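Local coordinates for protein Cd1 (Flavonifractor plautii, PDB 7D39) that probably acts as an FMN-dependent ene-reductase that starts the breakdown of flavones and flavonols in gut bacteria, at residues A[24-29]-A[196-201]; A[224-229]-A[240-245]; A[72-77]-A[103-108]; A[155-160]-A[169-174]. One frame throughout, in Å; residues are numbered along the deposited sequence.

Contact 1: residues A[24-29]-A[196-201]; sequences MGAKEM and NIAEAA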
loop_
_atom_site.group_PDB
_atom_site.type_symbol
_atom_site.label_atom_id
_atom_site.label_comp_id
_atom_site.label_asym_id
_atom_site.label_seq_id
_atom_site.Cartn_x
_atom_site.Cartn_y
_atom_site.Cartn_z
HETATM N N MSE A 24 -8.730 19.195 7.442
HETATM C CA MSE A 24 -9.026 20.624 7.455
HETATM C C MSE A 24 -8.444 21.350 6.242
HETATM O O MSE A 24 -9.126 22.126 5.580
HETATM C CB MSE A 24 -8.515 21.258 8.742
HETATM C CG MSE A 24 -9.440 21.030 9.912
HETATM SE SE MSE A 24 -8.599 21.438 11.633
HETATM C CE MSE A 24 -10.197 21.386 12.730
ATOM N N GLY A 25 -7.169 21.095 5.957
ATOM C CA GLY A 25 -6.579 21.644 4.751
ATOM C C GLY A 25 -7.326 21.219 3.503
ATOM O O GLY A 25 -7.513 22.014 2.581
ATOM N N ALA A 26 -7.760 19.963 3.456
ATOM C CA ALA A 26 -8.560 19.507 2.326
ATOM C C ALA A 26 -9.873 20.274 2.234
ATOM O O ALA A 26 -10.307 20.640 1.136
ATOM C CB ALA A 26 -8.825 18.005 2.434
ATOM N N LYS A 27 -10.532 20.525 3.367
ATOM C CA LYS A 27 -11.773 21.285 3.289
ATOM C C LYS A 27 -11.500 22.715 2.844
ATOM O O LYS A 27 -12.261 23.286 2.055
ATOM C CB LYS A 27 -12.520 21.275 4.625
ATOM C CG LYS A 27 -13.881 21.994 4.521
ATOM C CD LYS A 27 -14.733 21.841 5.762
ATOM C CE LYS A 27 -16.200 21.656 5.403
ATOM N NZ LYS A 27 -16.735 22.776 4.584
ATOM N N GLU A 28 -10.413 23.307 3.343
ATOM C CA GLU A 28 -10.010 24.639 2.904
ATOM C C GLU A 28 -9.943 24.722 1.386
ATOM O O GLU A 28 -10.213 25.779 0.811
ATOM C CB GLU A 28 -8.652 24.989 3.515
ATOM C CG GLU A 28 -8.202 26.419 3.353
ATOM C CD GLU A 28 -6.813 26.638 3.914
ATOM O OE1 GLU A 28 -6.030 25.669 3.965
ATOM O OE2 GLU A 28 -6.502 27.773 4.314
HETATM N N MSE A 29 -9.595 23.619 0.728
HETATM C CA MSE A 29 -9.549 23.544 -0.725
HETATM C C MSE A 29 -10.910 23.231 -1.339
HETATM O O MSE A 29 -11.032 23.140 -2.549
HETATM C CB MSE A 29 -8.539 22.489 -1.164
HETATM C CG MSE A 29 -7.128 22.772 -0.687
HETATM SE SE MSE A 29 -6.422 24.422 -1.448
HETATM C CE MSE A 29 -5.983 25.375 0.184
ATOM N N ASN A 196 -2.698 19.228 -0.567
ATOM C CA ASN A 196 -2.212 18.467 -1.712
ATOM C C ASN A 196 -3.200 17.386 -2.140
ATOM O O ASN A 196 -3.601 17.329 -3.309
ATOM C CB ASN A 196 -0.851 17.867 -1.380
ATOM C CG ASN A 196 0.207 18.920 -1.246
ATOM O OD1 ASN A 196 -0.077 20.091 -1.442
ATOM N ND2 ASN A 196 1.424 18.523 -0.911
ATOM N N ILE A 197 -3.607 16.507 -1.219
ATOM C CA ILE A 197 -4.511 15.437 -1.632
ATOM C C ILE A 197 -5.780 16.022 -2.244
ATOM O O ILE A 197 -6.335 15.470 -3.204
ATOM C CB ILE A 197 -4.819 14.490 -0.452
ATOM C CG1 ILE A 197 -5.447 13.192 -0.954
ATOM C CG2 ILE A 197 -5.763 15.128 0.523
ATOM C CD1 ILE A 197 -4.574 12.413 -1.925
ATOM N N ALA A 198 -6.231 17.169 -1.738
ATOM C CA ALA A 198 -7.448 17.784 -2.251
ATOM C C ALA A 198 -7.253 18.299 -3.672
ATOM O O ALA A 198 -8.088 18.055 -4.548
ATOM C CB ALA A 198 -7.898 18.913 -1.321
ATOM N N GLU A 199 -6.165 19.029 -3.921
ATOM C CA GLU A 199 -5.912 19.503 -5.279
ATOM C C GLU A 199 -5.787 18.328 -6.235
ATOM O O GLU A 199 -6.382 18.329 -7.317
ATOM C CB GLU A 199 -4.646 20.358 -5.332
ATOM C CG GLU A 199 -4.622 21.545 -4.398
ATOM C CD GLU A 199 -5.563 22.634 -4.828
ATOM O OE1 GLU A 199 -6.716 22.318 -5.187
ATOM O OE2 GLU A 199 -5.148 23.811 -4.823
ATOM N N ALA A 200 -5.016 17.308 -5.838
ATOM C CA ALA A 200 -4.791 16.149 -6.692
ATOM C C ALA A 200 -6.101 15.513 -7.113
ATOM O O ALA A 200 -6.265 15.128 -8.270
ATOM C CB ALA A 200 -3.922 15.125 -5.962
ATOM N N ALA A 201 -7.039 15.373 -6.176
ATOM C CA ALA A 201 -8.302 14.711 -6.465
ATOM C C ALA A 201 -9.189 15.537 -7.382
ATOM O O ALA A 201 -10.089 14.980 -8.019
ATOM C CB ALA A 201 -9.036 14.403 -5.168
#

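Contact 2: residues A[224-229]-A[240-245]; sequences FHLQDG and GEIHNE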
loop_
_atom_site.group_PDB
_atom_site.type_symbol
_atom_site.label_atom_id
_atom_site.label_comp_id
_atom_site.label_asym_id
_atom_site.label_seq_id
_atom_site.Cartn_x
_atom_site.Cartn_y
_atom_site.Cartn_z
ATOM N N PHE A 224 16.123 -0.914 -0.326
ATOM C CA PHE A 224 16.745 -1.759 -1.320
ATOM C C PHE A 224 17.171 -3.049 -0.677
ATOM O O PHE A 224 17.619 -3.055 0.417
ATOM C CB PHE A 224 17.927 -1.056 -2.010
ATOM C CG PHE A 224 17.519 0.051 -2.894
ATOM C CD1 PHE A 224 17.088 -0.194 -4.157
ATOM C CD2 PHE A 224 17.473 1.325 -2.425
ATOM C CE1 PHE A 224 16.674 0.824 -4.979
ATOM C CE2 PHE A 224 17.036 2.337 -3.217
ATOM C CZ PHE A 224 16.654 2.094 -4.508
ATOM N N HIS A 225 16.968 -4.141 -1.382
ATOM C CA HIS A 225 17.550 -5.414 -1.048
ATOM C C HIS A 225 18.830 -5.640 -1.896
ATOM O O HIS A 225 18.823 -5.533 -3.094
ATOM C CB HIS A 225 16.507 -6.510 -1.249
ATOM C CG HIS A 225 16.921 -7.866 -0.794
ATOM N ND1 HIS A 225 17.541 -8.760 -1.617
ATOM C CD2 HIS A 225 16.758 -8.498 0.382
ATOM C CE1 HIS A 225 17.765 -9.876 -0.966
ATOM N NE2 HIS A 225 17.317 -9.735 0.257
ATOM N N LEU A 226 19.929 -5.929 -1.243
ATOM C CA LEU A 226 21.225 -5.911 -1.914
ATOM C C LEU A 226 21.870 -7.263 -2.010
ATOM O O LEU A 226 22.145 -7.871 -1.032
ATOM C CB LEU A 226 22.189 -4.955 -1.229
ATOM C CG LEU A 226 21.868 -3.492 -1.229
ATOM C CD1 LEU A 226 22.849 -2.694 -0.428
ATOM C CD2 LEU A 226 21.674 -2.919 -2.592
ATOM N N GLN A 227 22.151 -7.708 -3.213
ATOM C CA GLN A 227 23.056 -8.833 -3.398
ATOM C C GLN A 227 24.030 -8.666 -4.524
ATOM O O GLN A 227 23.918 -7.763 -5.299
ATOM C CB GLN A 227 22.288 -10.120 -3.593
ATOM C CG GLN A 227 21.170 -10.026 -4.583
ATOM C CD GLN A 227 20.195 -11.153 -4.406
ATOM O OE1 GLN A 227 20.583 -12.248 -4.020
ATOM N NE2 GLN A 227 18.935 -10.900 -4.675
ATOM N N ASP A 228 24.995 -9.561 -4.614
ATOM C CA ASP A 228 26.059 -9.431 -5.598
ATOM C C ASP A 228 25.551 -9.338 -7.003
ATOM O O ASP A 228 24.960 -10.235 -7.510
ATOM C CB ASP A 228 27.045 -10.565 -5.456
ATOM C CG ASP A 228 27.990 -10.352 -4.309
ATOM O OD1 ASP A 228 28.085 -9.215 -3.830
ATOM O OD2 ASP A 228 28.632 -11.313 -3.868
ATOM N N GLY A 229 25.763 -8.188 -7.597
ATOM C CA GLY A 229 25.336 -7.932 -8.933
ATOM C C GLY A 229 23.897 -7.603 -9.113
ATOM O O GLY A 229 23.436 -7.556 -10.221
ATOM N N GLY A 240 18.437 -3.650 -10.536
ATOM C CA GLY A 240 19.447 -2.829 -11.166
ATOM C C GLY A 240 20.703 -2.692 -10.344
ATOM O O GLY A 240 21.235 -3.682 -9.845
ATOM N N GLU A 241 21.179 -1.466 -10.176
ATOM C CA GLU A 241 22.477 -1.246 -9.562
ATOM C C GLU A 241 22.444 0.016 -8.717
ATOM O O GLU A 241 21.918 1.047 -9.142
ATOM C CB GLU A 241 23.561 -1.139 -10.635
ATOM C CG GLU A 241 24.935 -0.817 -10.109
ATOM C CD GLU A 241 26.031 -1.213 -11.094
ATOM O OE1 GLU A 241 25.821 -1.075 -12.323
ATOM O OE2 GLU A 241 27.092 -1.679 -10.634
ATOM N N ILE A 242 23.031 -0.075 -7.529
ATOM C CA ILE A 242 23.167 1.045 -6.599
ATOM C C ILE A 242 24.577 1.606 -6.726
ATOM O O ILE A 242 25.554 0.853 -6.668
ATOM C CB ILE A 242 22.885 0.584 -5.155
ATOM C CG1 ILE A 242 21.377 0.436 -4.910
ATOM C CG2 ILE A 242 23.543 1.499 -4.140
ATOM C CD1 ILE A 242 20.611 1.744 -4.975
ATOM N N HIS A 243 24.696 2.920 -6.891
ATOM C CA HIS A 243 25.997 3.578 -6.955
ATOM C C HIS A 243 26.173 4.526 -5.778
ATOM O O HIS A 243 25.247 5.257 -5.415
ATOM C CB HIS A 243 26.175 4.372 -8.251
ATOM C CG HIS A 243 25.695 3.653 -9.471
ATOM N ND1 HIS A 243 26.385 2.605 -10.037
ATOM C CD2 HIS A 243 24.590 3.833 -10.233
ATOM C CE1 HIS A 243 25.724 2.168 -11.095
ATOM N NE2 HIS A 243 24.634 2.900 -11.238
ATOM N N ASN A 244 27.373 4.524 -5.205
ATOM C CA ASN A 244 27.779 5.502 -4.197
ATOM C C ASN A 244 28.745 6.484 -4.858
ATOM O O ASN A 244 29.933 6.195 -5.029
ATOM C CB ASN A 244 28.422 4.818 -2.998
ATOM C CG ASN A 244 28.845 5.802 -1.934
ATOM O OD1 ASN A 244 28.932 7.000 -2.181
ATOM N ND2 ASN A 244 29.117 5.299 -0.740
ATOM N N GLU A 245 28.229 7.652 -5.226
ATOM C CA GLU A 245 29.031 8.698 -5.850
ATOM C C GLU A 245 29.374 9.717 -4.765
ATOM O O GLU A 245 28.763 10.781 -4.649
ATOM C CB GLU A 245 28.276 9.316 -7.020
ATOM C CG GLU A 245 29.154 9.796 -8.160
ATOM C CD GLU A 245 29.287 11.309 -8.193
ATOM O OE1 GLU A 245 28.383 11.995 -7.665
ATOM O OE2 GLU A 245 30.294 11.813 -8.742
#

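Contact 3: residues A[72-77]-A[103-108]; sequences WLLDKM and DRFGPR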
loop_
_atom_site.group_PDB
_atom_site.type_symbol
_atom_site.label_atom_id
_atom_site.label_comp_id
_atom_site.label_asym_id
_atom_site.label_seq_id
_atom_site.Cartn_x
_atom_site.Cartn_y
_atom_site.Cartn_z
ATOM N N TRP A 72 -16.806 -3.104 4.666
ATOM C CA TRP A 72 -17.288 -1.750 4.920
ATOM C C TRP A 72 -16.186 -0.723 4.681
ATOM O O TRP A 72 -16.377 0.258 3.952
ATOM C CB TRP A 72 -17.824 -1.657 6.345
ATOM C CG TRP A 72 -18.332 -0.304 6.732
ATOM C CD1 TRP A 72 -19.607 0.182 6.573
ATOM C CD2 TRP A 72 -17.581 0.743 7.358
ATOM N NE1 TRP A 72 -19.685 1.466 7.056
ATOM C CE2 TRP A 72 -18.462 1.835 7.548
ATOM C CE3 TRP A 72 -16.255 0.864 7.776
ATOM C CZ2 TRP A 72 -18.054 3.029 8.133
ATOM C CZ3 TRP A 72 -15.848 2.066 8.355
ATOM C CH2 TRP A 72 -16.750 3.124 8.535
ATOM N N LEU A 73 -15.018 -0.936 5.285
ATOM C CA LEU A 73 -13.908 -0.003 5.087
ATOM C C LEU A 73 -13.591 0.164 3.604
ATOM O O LEU A 73 -13.417 1.284 3.111
ATOM C CB LEU A 73 -12.668 -0.497 5.844
ATOM C CG LEU A 73 -11.371 0.318 5.761
ATOM C CD1 LEU A 73 -11.602 1.744 6.217
ATOM C CD2 LEU A 73 -10.246 -0.343 6.574
ATOM N N LEU A 74 -13.520 -0.948 2.879
ATOM C CA LEU A 74 -13.188 -0.890 1.466
ATOM C C LEU A 74 -14.220 -0.089 0.682
ATOM O O LEU A 74 -13.856 0.736 -0.167
ATOM C CB LEU A 74 -13.062 -2.315 0.917
ATOM C CG LEU A 74 -12.240 -2.400 -0.351
ATOM C CD1 LEU A 74 -10.917 -1.754 -0.060
ATOM C CD2 LEU A 74 -12.057 -3.846 -0.778
ATOM N N ASP A 75 -15.512 -0.320 0.941
ATOM C CA ASP A 75 -16.541 0.476 0.277
ATOM C C ASP A 75 -16.302 1.961 0.501
ATOM O O ASP A 75 -16.451 2.766 -0.423
ATOM C CB ASP A 75 -17.946 0.101 0.767
ATOM C CG ASP A 75 -18.372 -1.292 0.360
ATOM O OD1 ASP A 75 -18.210 -1.669 -0.822
ATOM O OD2 ASP A 75 -18.890 -2.023 1.231
ATOM N N LYS A 76 -15.939 2.345 1.725
ATOM C CA LYS A 76 -15.710 3.761 2.003
ATOM C C LYS A 76 -14.532 4.283 1.201
ATOM O O LYS A 76 -14.588 5.382 0.640
ATOM C CB LYS A 76 -15.465 3.998 3.497
ATOM C CG LYS A 76 -16.568 3.534 4.450
ATOM C CD LYS A 76 -17.885 4.261 4.235
ATOM C CE LYS A 76 -17.746 5.740 4.443
ATOM N NZ LYS A 76 -19.087 6.378 4.533
HETATM N N MSE A 77 -13.452 3.515 1.138
HETATM C CA MSE A 77 -12.292 3.966 0.401
HETATM C C MSE A 77 -12.615 4.094 -1.085
HETATM O O MSE A 77 -12.135 5.007 -1.742
HETATM C CB MSE A 77 -11.124 3.024 0.621
HETATM C CG MSE A 77 -10.675 2.982 2.058
HETATM SE SE MSE A 77 -9.369 1.560 2.422
HETATM C CE MSE A 77 -7.710 2.520 1.995
ATOM N N ASP A 103 -2.482 -6.927 3.199
ATOM C CA ASP A 103 -2.715 -8.320 2.823
ATOM C C ASP A 103 -4.083 -8.479 2.194
ATOM O O ASP A 103 -4.245 -9.206 1.212
ATOM C CB ASP A 103 -2.628 -9.254 4.036
ATOM C CG ASP A 103 -1.276 -9.216 4.738
ATOM O OD1 ASP A 103 -0.280 -8.752 4.138
ATOM O OD2 ASP A 103 -1.226 -9.669 5.904
ATOM N N ARG A 104 -5.084 -7.809 2.748
ATOM C CA ARG A 104 -6.445 -8.072 2.331
ATOM C C ARG A 104 -6.867 -7.250 1.127
ATOM O O ARG A 104 -7.934 -7.517 0.568
ATOM C CB ARG A 104 -7.384 -7.861 3.518
ATOM C CG ARG A 104 -7.181 -9.021 4.470
ATOM C CD ARG A 104 -8.137 -9.063 5.580
ATOM N NE ARG A 104 -9.508 -9.293 5.157
ATOM C CZ ARG A 104 -10.520 -9.178 6.007
ATOM N NH1 ARG A 104 -10.265 -8.849 7.259
ATOM N NH2 ARG A 104 -11.767 -9.382 5.617
ATOM N N PHE A 105 -6.059 -6.275 0.710
ATOM C CA PHE A 105 -6.290 -5.632 -0.576
ATOM C C PHE A 105 -6.034 -6.597 -1.727
ATOM O O PHE A 105 -6.655 -6.473 -2.785
ATOM C CB PHE A 105 -5.394 -4.396 -0.729
ATOM C CG PHE A 105 -6.085 -3.090 -0.424
ATOM C CD1 PHE A 105 -6.919 -2.963 0.682
ATOM C CD2 PHE A 105 -5.886 -1.980 -1.234
ATOM C CE1 PHE A 105 -7.551 -1.745 0.959
ATOM C CE2 PHE A 105 -6.517 -0.771 -0.966
ATOM C CZ PHE A 105 -7.345 -0.651 0.142
ATOM N N GLY A 106 -5.125 -7.548 -1.532
ATOM C CA GLY A 106 -4.631 -8.413 -2.578
ATOM C C GLY A 106 -5.697 -8.998 -3.480
ATOM O O GLY A 106 -5.713 -8.770 -4.692
ATOM N N PRO A 107 -6.602 -9.789 -2.902
ATOM C CA PRO A 107 -7.605 -10.497 -3.709
ATOM C C PRO A 107 -8.774 -9.648 -4.182
ATOM O O PRO A 107 -9.640 -10.162 -4.894
ATOM C CB PRO A 107 -8.092 -11.598 -2.749
ATOM C CG PRO A 107 -6.961 -11.773 -1.767
ATOM C CD PRO A 107 -6.473 -10.368 -1.557
ATOM N N ARG A 108 -8.850 -8.378 -3.829
ATOM C CA ARG A 108 -9.984 -7.564 -4.230
ATOM C C ARG A 108 -9.603 -6.329 -5.033
ATOM O O ARG A 108 -10.452 -5.797 -5.757
ATOM C CB ARG A 108 -10.783 -7.122 -2.991
ATOM C CG ARG A 108 -11.907 -8.066 -2.540
ATOM C CD ARG A 108 -12.421 -7.638 -1.158
ATOM N NE ARG A 108 -13.877 -7.549 -1.083
ATOM C CZ ARG A 108 -14.620 -6.633 -1.704
ATOM N NH1 ARG A 108 -14.064 -5.715 -2.471
ATOM N NH2 ARG A 108 -15.939 -6.644 -1.569
#

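Contact 4: residues A[155-160]-A[169-174]; sequences CDAGML and IDNEVF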
loop_
_atom_site.group_PDB
_atom_site.type_symbol
_atom_site.label_atom_id
_atom_site.label_comp_id
_atom_site.label_asym_id
_atom_site.label_seq_id
_atom_site.Cartn_x
_atom_site.Cartn_y
_atom_site.Cartn_z
ATOM N N CYS A 155 7.983 2.570 2.839
ATOM C CA CYS A 155 7.854 1.459 1.908
ATOM C C CYS A 155 6.604 0.640 2.219
ATOM O O CYS A 155 5.871 0.257 1.296
ATOM C CB CYS A 155 9.126 0.618 1.942
ATOM S SG CYS A 155 9.203 -0.734 0.740
ATOM N N ASP A 156 6.311 0.394 3.508
ATOM C CA ASP A 156 5.045 -0.256 3.851
ATOM C C ASP A 156 3.881 0.532 3.280
ATOM O O ASP A 156 2.944 -0.042 2.706
ATOM C CB ASP A 156 4.864 -0.397 5.366
ATOM C CG ASP A 156 5.881 -1.306 6.008
ATOM O OD1 ASP A 156 6.569 -2.055 5.298
ATOM O OD2 ASP A 156 5.980 -1.285 7.250
ATOM N N ALA A 157 3.907 1.855 3.452
ATOM C CA ALA A 157 2.801 2.661 2.957
ATOM C C ALA A 157 2.657 2.490 1.451
ATOM O O ALA A 157 1.562 2.236 0.938
ATOM C CB ALA A 157 3.010 4.132 3.323
ATOM N N GLY A 158 3.764 2.612 0.731
ATOM C CA GLY A 158 3.717 2.425 -0.703
ATOM C C GLY A 158 3.164 1.070 -1.105
ATOM O O GLY A 158 2.503 0.950 -2.131
HETATM N N MSE A 159 3.456 0.053 -0.342
HETATM C CA MSE A 159 2.913 -1.239 -0.593
HETATM C C MSE A 159 1.398 -1.255 -0.715
HETATM O O MSE A 159 0.914 -1.908 -1.585
HETATM C CB MSE A 159 3.430 -2.200 0.445
HETATM C CG MSE A 159 3.515 -3.566 -0.165
HETATM SE SE MSE A 159 4.809 -3.801 -1.631
HETATM C CE MSE A 159 6.397 -3.451 -0.688
ATOM N N LEU A 160 0.673 -0.573 0.150
ATOM C CA LEU A 160 -0.785 -0.538 0.108
ATOM C C LEU A 160 -1.281 0.070 -1.202
ATOM O O LEU A 160 -2.210 -0.454 -1.827
ATOM C CB LEU A 160 -1.324 0.229 1.313
ATOM C CG LEU A 160 -2.845 0.433 1.287
ATOM C CD1 LEU A 160 -3.536 -0.930 1.303
ATOM C CD2 LEU A 160 -3.332 1.272 2.454
ATOM N N ILE A 169 0.443 10.819 -3.533
ATOM C CA ILE A 169 0.775 12.233 -3.649
ATOM C C ILE A 169 1.854 12.614 -2.639
ATOM O O ILE A 169 2.910 13.143 -3.014
ATOM C CB ILE A 169 -0.479 13.111 -3.515
ATOM C CG1 ILE A 169 -1.550 12.647 -4.508
ATOM C CG2 ILE A 169 -0.130 14.589 -3.724
ATOM C CD1 ILE A 169 -1.170 12.821 -5.981
ATOM N N ASP A 170 1.610 12.335 -1.365
ATOM C CA ASP A 170 2.616 12.498 -0.330
ATOM C C ASP A 170 2.811 11.185 0.418
ATOM O O ASP A 170 1.914 10.345 0.463
ATOM C CB ASP A 170 2.234 13.619 0.647
ATOM C CG ASP A 170 2.586 14.994 0.099
ATOM O OD1 ASP A 170 3.798 15.254 -0.059
ATOM O OD2 ASP A 170 1.657 15.787 -0.185
ATOM N N ASN A 171 4.010 11.009 1.003
ATOM C CA ASN A 171 4.343 9.805 1.760
ATOM C C ASN A 171 5.376 10.221 2.817
ATOM O O ASN A 171 6.581 10.012 2.695
ATOM C CB ASN A 171 4.859 8.693 0.848
ATOM C CG ASN A 171 5.013 7.407 1.570
ATOM O OD1 ASN A 171 4.856 7.360 2.784
ATOM N ND2 ASN A 171 5.324 6.343 0.843
ATOM N N GLU A 172 4.884 10.825 3.893
ATOM C CA GLU A 172 5.704 11.597 4.819
ATOM C C GLU A 172 5.926 10.827 6.120
ATOM O O GLU A 172 5.024 10.144 6.608
ATOM C CB GLU A 172 5.041 12.951 5.109
ATOM C CG GLU A 172 5.876 13.942 5.908
ATOM C CD GLU A 172 7.024 14.492 5.113
ATOM O OE1 GLU A 172 8.020 13.759 4.894
ATOM O OE2 GLU A 172 6.921 15.658 4.693
ATOM N N VAL A 173 7.131 10.954 6.679
ATOM C CA VAL A 173 7.512 10.308 7.929
ATOM C C VAL A 173 7.751 11.377 8.980
ATOM O O VAL A 173 8.446 12.365 8.712
ATOM C CB VAL A 173 8.775 9.443 7.769
ATOM C CG1 VAL A 173 9.264 8.992 9.139
ATOM C CG2 VAL A 173 8.471 8.252 6.937
ATOM N N PHE A 174 7.216 11.165 10.189
ATOM C CA PHE A 174 7.393 12.102 11.306
ATOM C C PHE A 174 8.075 11.401 12.475
ATOM O O PHE A 174 7.404 10.802 13.328
ATOM C CB PHE A 174 6.059 12.699 11.749
ATOM C CG PHE A 174 5.372 13.514 10.683
ATOM C CD1 PHE A 174 5.650 14.863 10.541
ATOM C CD2 PHE A 174 4.454 12.925 9.825
ATOM C CE1 PHE A 174 5.017 15.615 9.567
ATOM C CE2 PHE A 174 3.819 13.670 8.853
ATOM C CZ PHE A 174 4.097 15.018 8.726
#

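Contact 1: residues A[24-29]-A[196-201]
A26 and M29 (selenomethionine) both meet A198, and the apolar part of the contact rests on these three residues. The CA atoms of A26 and A198 are 5.0 Å apart, a short separation that two small side chains allow. The CB of A198 points into helix 14-28 and lies 3.8 Å from the CA of A26, so the methyl touches backbone as well as side chain. Roughly at right angles to that approach, the same methyl meets the CB of M29 at 3.6 Å. Both helices belong to the flavodoxin-like fold: I197 packs down on strands 2-7, 138-144 and 167-174, which places helix 184-202 against the sheet with helix 14-28 beside it. Polar groups gather near exposed E199. The M29 chain is bent at its second torsion (chi2 -63°), which carries its selenium away from A198 and to 3.7 Å from E199 OE2, a van der Waals approach. E199 is bent too (chi2 -71°), and its chain crosses that of M29 at about a right angle. K202 NZ donates a hydrogen bond to the carbonyl oxygen of M29, while E28 OE1 forms a salt bridge with R195 and a hydrogen bond with H191.

Contact 2: residues A[224-229]-A[240-245]
The backbone of G240, which comes near G229 across the contact, is hydrogen-bonded to A231 of the intervening strand 230-233. Direct contact between the two segments is carried by side chains, with I242 at its centre. The CD1 methyl of I242 stands over one face of the F224 ring, 3.8 Å from the centroid and only 2° off the ring normal. As a check on this centring, CD1 is almost equally far from all six ring carbons, with F224 CZ at 4.0 Å; the geometry is that of a CH-pi contact. With CG1 anti to the carbonyl carbon (chi1 -78°), I242 sends this branch toward the ring. From another direction L226 CD2 meets I242 CG1 at 4.1 Å, the two side chains crossing at about a right angle. The strands belong to a four-stranded antiparallel sheet, where F251 and A231 also touch I242. F224 touches C216 and C233, members of two CXXC pairs (C216/C219 and C233/C236). Disulfides are assigned from C219 to C216, C233 and C236, but one sulfur cannot make all three; the crowding may also reflect a zinc-ribbon-like site, though no metal is modelled. The contact thus depends on dispersion and CH-pi attraction, directional at the ring face.

Contact 3: residues A[72-77]-A[103-108]
L74 has the most surface buried here, and it divides its two methyls between F105 and R108. CG of L74 is anti to the backbone N (chi1 -158°), which sends the branched end across to helix 96-109. CD1 approaches the far end of the F105 ring, 3.5 Å from CE1 and 3.7 Å from CZ, at a slant that is neither face-on nor edge-on. CD2 goes to R108 instead, in a tight approach of 3.2 Å to NH1, with R108 CD at 3.8 Å as the more usual contact.

F105 comes next. Besides L74 it receives M77 (selenomethionine), whose SE is 5.0 Å from the ring centroid and 86° off the normal. That places the selenium at the ring edge, in a Met-aromatic contact. The CE methyl of M77 continues along the same end of the ring, 3.7 Å from CZ.

In the flavodoxin-like fold, helices 70-79 and 96-109 flank strand 82-88 along the chain. The axes of the two short segments cross at -69° and come no nearer than 12.2 Å, a gap that L74, M77, F105 and R108 bridge with their side chains. Helix 96-109 is kinked near P107, whose N has no hydrogen to give; R108 N bonds to F105 O, three residues back.

R108, itself exposed, lies against the CD2 branch of L74. Its guanidinium keeps a weak, long ion pair with D71 through NE, while D75 of the other helix forms its salt bridge with R132. F70 touches F105 and R104 from helix 70-79.

Contact 4: residues A[155-160]-A[169-174]
Helix segment 155-160 and strand segment 169-174 come closest at A157 and N171, whose CA atoms are 7.4 Å apart. M159 N bonds to C155 O at 2.9 Å, while the bonds of L160 N, one residue on, are weak; the contact buries 85 Å². A157 points its CB at the strand, and N171 points back, with CG anti to the backbone N (chi1 -172°) so that the amide extends toward the helix. Both ends of that amide lie near the methyl: N171 OD1 is 3.8 Å from A157 CB and N171 ND2 is 4.0 Å from it. ND2 also lies 4.0 Å from G158 N, too far for a bond; its hydrogen bond is with a residue adjoining the segments. The asparagine therefore rests on the helix by van der Waals contact. N171 O accepts a hydrogen bond from Q154 NE2, a polar tie between the strand backbone and the start of helix 153-162. That helix, the crossover between strands 138-144 and 167-174 of a beta-alpha-beta unit, packs on both: A157 touches F141 as well as N171. Helix 96-109 lies against L160, helix 184-202 against I169 and D170.

In the fold
Contacts 1, 3 and 4 belong to the flavodoxin-like core around a five-stranded parallel sheet of order 2-1-3-4-5, whereas contact 2 lies in the later antiparallel sheet. Contact 1 spans the core's chain, from helix 14-28 to helix 184-202; contacts 3 and 4 follow one another within that span. Contacts 1 and 4 touch, with N196 ND2 2.8 Å from D170 OD2 and A200 against I169, so strand 167-174 packs on helix 184-202. Contacts 3 and 4 meet through F105 and L160. Contact 2 touches none; its centre lies 38 Å from that of contact 1 but 22 Å from that of contact 4 (nearest atoms about 7 Å), consistent with an appended module beside the FMN-binding core.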